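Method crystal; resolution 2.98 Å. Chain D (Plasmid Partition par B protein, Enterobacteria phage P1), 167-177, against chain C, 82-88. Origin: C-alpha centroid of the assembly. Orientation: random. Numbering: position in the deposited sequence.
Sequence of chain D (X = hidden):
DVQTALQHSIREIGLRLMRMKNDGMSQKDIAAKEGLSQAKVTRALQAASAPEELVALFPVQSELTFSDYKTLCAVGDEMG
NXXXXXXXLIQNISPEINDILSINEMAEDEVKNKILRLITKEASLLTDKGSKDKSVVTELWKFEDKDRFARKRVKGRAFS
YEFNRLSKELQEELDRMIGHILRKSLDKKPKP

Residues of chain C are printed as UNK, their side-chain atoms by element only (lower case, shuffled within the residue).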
# COMPACT_ATOMS: atom_id res chain seq x y z
N SER D 167 -13.04 -10.09 -0.97
CA SER D 167 -13.52 -10.20 -2.33
C SER D 167 -12.58 -9.63 -3.34
O SER D 167 -11.83 -8.72 -3.05
CB SER D 167 -14.84 -9.47 -2.48
OG SER D 167 -15.19 -9.43 -3.86
N LYS D 168 -12.65 -10.19 -4.55
CA LYS D 168 -11.83 -9.73 -5.65
C LYS D 168 -12.21 -8.28 -5.86
O LYS D 168 -11.34 -7.42 -5.97
CB LYS D 168 -12.14 -10.52 -6.93
CG LYS D 168 -10.92 -11.10 -7.64
CD LYS D 168 -10.29 -12.21 -6.81
CE LYS D 168 -9.12 -12.90 -7.52
NZ LYS D 168 -8.44 -13.85 -6.58
N GLU D 169 -13.52 -8.01 -5.91
CA GLU D 169 -14.01 -6.65 -6.11
C GLU D 169 -13.29 -5.67 -5.20
O GLU D 169 -12.86 -4.61 -5.64
CB GLU D 169 -15.51 -6.55 -5.87
CG GLU D 169 -16.37 -6.68 -7.13
CD GLU D 169 -17.10 -8.02 -7.23
OE1 GLU D 169 -17.88 -8.20 -8.19
OE2 GLU D 169 -16.88 -8.90 -6.35
N LEU D 170 -13.16 -6.02 -3.93
CA LEU D 170 -12.45 -5.16 -3.00
C LEU D 170 -11.07 -4.89 -3.55
O LEU D 170 -10.66 -3.76 -3.71
CB LEU D 170 -12.29 -5.85 -1.66
CG LEU D 170 -13.15 -5.27 -0.56
CD1 LEU D 170 -12.96 -6.13 0.68
CD2 LEU D 170 -12.76 -3.83 -0.31
N GLN D 171 -10.36 -5.96 -3.85
CA GLN D 171 -9.03 -5.83 -4.37
C GLN D 171 -8.92 -5.06 -5.68
O GLN D 171 -7.90 -4.42 -5.95
CB GLN D 171 -8.42 -7.21 -4.55
CG GLN D 171 -7.01 -7.16 -5.07
CD GLN D 171 -6.26 -8.41 -4.75
OE1 GLN D 171 -6.33 -8.89 -3.62
NE2 GLN D 171 -5.53 -8.95 -5.72
N GLU D 172 -9.95 -5.11 -6.51
CA GLU D 172 -9.90 -4.38 -7.77
C GLU D 172 -10.01 -2.89 -7.46
O GLU D 172 -9.21 -2.09 -7.95
CB GLU D 172 -11.02 -4.86 -8.71
CG GLU D 172 -11.15 -6.40 -8.75
CD GLU D 172 -11.04 -7.02 -10.15
OE1 GLU D 172 -11.96 -6.85 -10.97
OE2 GLU D 172 -10.01 -7.68 -10.41
N GLU D 173 -10.96 -2.51 -6.61
CA GLU D 173 -11.12 -1.12 -6.23
C GLU D 173 -9.84 -0.54 -5.62
O GLU D 173 -9.22 0.37 -6.18
CB GLU D 173 -12.25 -0.96 -5.22
CG GLU D 173 -13.64 -1.29 -5.75
CD GLU D 173 -14.73 -0.44 -5.09
OE1 GLU D 173 -14.72 -0.30 -3.85
OE2 GLU D 173 -15.60 0.09 -5.82
N LEU D 174 -9.45 -1.08 -4.47
CA LEU D 174 -8.26 -0.60 -3.78
C LEU D 174 -7.16 -0.46 -4.80
O LEU D 174 -6.52 0.59 -4.91
CB LEU D 174 -7.82 -1.61 -2.73
CG LEU D 174 -8.96 -2.05 -1.82
CD1 LEU D 174 -8.47 -3.11 -0.83
CD2 LEU D 174 -9.51 -0.83 -1.11
N ASP D 175 -6.97 -1.52 -5.56
CA ASP D 175 -5.95 -1.51 -6.58
C ASP D 175 -6.10 -0.31 -7.48
O ASP D 175 -5.12 0.38 -7.78
CB ASP D 175 -6.01 -2.78 -7.41
CG ASP D 175 -4.81 -3.66 -7.19
OD1 ASP D 175 -4.73 -4.30 -6.12
OD2 ASP D 175 -3.93 -3.70 -8.09
N ARG D 176 -7.33 -0.08 -7.92
CA ARG D 176 -7.62 1.03 -8.81
C ARG D 176 -7.36 2.33 -8.06
O ARG D 176 -6.55 3.16 -8.48
CB ARG D 176 -9.09 0.94 -9.27
CG ARG D 176 -9.44 1.74 -10.52
CD ARG D 176 -10.26 0.91 -11.52
NE ARG D 176 -9.49 -0.19 -12.10
CZ ARG D 176 -9.37 -1.41 -11.57
NH1 ARG D 176 -9.98 -1.71 -10.42
NH2 ARG D 176 -8.63 -2.34 -12.17
N MSE D 177 -8.04 2.49 -6.93
CA MSE D 177 -7.89 3.67 -6.09
C MSE D 177 -6.43 4.01 -5.87
O MSE D 177 -5.88 4.92 -6.48
CB MSE D 177 -8.54 3.40 -4.73
CG MSE D 177 -9.54 4.45 -4.30
SE MSE D 177 -11.18 4.33 -5.31
CE MSE D 177 -10.67 5.37 -6.87
N UNK C 82 -9.11 -13.79 -15.92
CA UNK C 82 -9.90 -13.03 -14.95
C UNK C 82 -9.23 -11.68 -14.70
O UNK C 82 -8.00 -11.59 -14.67
c UNK C 82 -10.06 -13.81 -13.64
c UNK C 82 -12.57 -13.62 -13.29
n UNK C 82 -14.02 -14.65 -14.98
c UNK C 82 -11.40 -14.57 -13.52
c UNK C 82 -13.90 -14.29 -13.54
N UNK C 83 -10.05 -10.66 -14.52
CA UNK C 83 -9.60 -9.28 -14.30
C UNK C 83 -8.35 -9.11 -13.44
O UNK C 83 -7.35 -8.55 -13.90
o UNK C 83 -12.74 -9.33 -14.60
c UNK C 83 -10.72 -8.44 -13.67
c UNK C 83 -11.97 -8.38 -14.53
n UNK C 83 -12.17 -7.24 -15.19
N UNK C 84 -8.42 -9.57 -12.20
CA UNK C 84 -7.33 -9.43 -11.24
C UNK C 84 -5.97 -9.97 -11.70
O UNK C 84 -4.92 -9.53 -11.22
c UNK C 84 -5.57 -10.14 -8.64
c UNK C 84 -7.73 -10.08 -9.91
c UNK C 84 -7.02 -8.09 -8.59
c UNK C 84 -7.00 -9.61 -8.65
N UNK C 85 -5.97 -10.92 -12.62
CA UNK C 85 -4.71 -11.45 -13.10
C UNK C 85 -4.11 -10.53 -14.15
O UNK C 85 -2.99 -10.05 -14.00
o UNK C 85 -3.44 -12.73 -11.24
c UNK C 85 -4.91 -12.85 -13.66
o UNK C 85 -3.37 -14.92 -11.25
c UNK C 85 -5.06 -13.87 -12.56
c UNK C 85 -3.87 -13.84 -11.62
N UNK C 86 -4.87 -10.29 -15.22
CA UNK C 86 -4.41 -9.41 -16.28
C UNK C 86 -3.95 -8.11 -15.62
O UNK C 86 -2.85 -7.63 -15.88
c UNK C 86 -7.64 -11.89 -18.79
c UNK C 86 -6.74 -12.47 -19.67
c UNK C 86 -7.25 -10.81 -18.00
c UNK C 86 -5.07 -10.89 -18.97
c UNK C 86 -5.46 -11.97 -19.76
c UNK C 86 -5.96 -10.30 -18.08
c UNK C 86 -5.55 -9.12 -17.26
N UNK C 87 -4.78 -7.57 -14.74
CA UNK C 87 -4.47 -6.33 -14.04
C UNK C 87 -3.04 -6.38 -13.51
O UNK C 87 -2.21 -5.54 -13.83
o UNK C 87 -5.70 -3.79 -13.38
c UNK C 87 -5.45 -6.11 -12.87
c UNK C 87 -6.28 -4.84 -13.02
o UNK C 87 -7.50 -4.88 -12.77
N UNK C 88 -2.78 -7.40 -12.69
CA UNK C 88 -1.48 -7.61 -12.07
C UNK C 88 -0.30 -7.66 -13.02
O UNK C 88 0.68 -6.94 -12.84
c UNK C 88 -1.53 -8.89 -11.21
o UNK C 88 -0.18 -10.96 -12.88
c UNK C 88 -0.17 -9.53 -10.95
n UNK C 88 0.33 -11.91 -10.90
c UNK C 88 -0.01 -10.87 -11.66

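Position 82 of chain C carries four carbons in a row ending in a nitrogen, the unbranched chain of a lysine. Its CA-to-CB bond points toward chain D, but the rest of the side chain leads away, and even the CB of position 82 is 6.3 Å from D:Lys168 CE. C:Lys82 therefore makes no contact here; it occupies the N-cap position, and C:Lys82 O accepts a bond from the N of position 85 at 3.0 Å.

Position 83 has two carbons, the second bearing one oxygen and one nitrogen: an amide on a short stem. The CB of position 83 lies 3.4 Å from D:Glu172 OE1, a packing contact at the start of the helix. The residue is C:Asn83.

Position 84 shows four carbons forked at the second, with no polar atom, and its CA-to-CB bond points toward chain D. D:Lys168 CE packs against the CB of position 84 from 3.9 Å, and D:Glu172 OE2 is nearer to that CB, at 3.3 Å. On the backbone, the N of position 84 approaches D:Glu172 OE2 to 3.1 Å, but the angle is poor and no hydrogen bond results. The fork identifies C:Leu84, which at 108 Å² has the largest covered area of either stretch.

Position 85 has three carbons, the third carrying two oxygens, which makes it glutamate. Its CA-to-CB bond points away, and C:Glu85 remains beyond contact range.

Position 86 consists of one carbon followed by a ring of six carbons, with no hydroxyl: phenylalanine. The side chain of C:Phe86 is out of reach of the chain D stretch and is buried against other parts of the structure.

Position 87 has two carbons, the second with two oxygens. One of the two oxygens of position 87 lies 2.8 Å from D:Arg176 NH2, near the guanidinium plane at its edge. The carboxylate on a short stem makes this C:Asp87, and the oxygen is its OD2. The pair is a salt bridge, although its hydrogen bond is weak, with an N-H...acceptor angle of 123°.

Position 88 has three carbons, the third bearing one oxygen and one nitrogen: glutamine. C:Gln88 directs its end away and touches nothing on the chain D stretch.

The contact joins two helices whose N-to-C directions differ by 28°, with axes 10.6 Å apart at closest approach. The CA atoms of D:Glu172 and C:Leu84 are nearest across it, at 6.6 Å. Leucine fills the middle, while the salt bridge ties the C-terminal side. D:Glu172 OE2 also lies 4.4 Å from C:Asp87 OD2, a proximity of like charges, with D:Arg176 supplying a positive charge to the aspartate. The total buried area, 339 Å², is modest.

Chain C (82-88) KNLEFDQ
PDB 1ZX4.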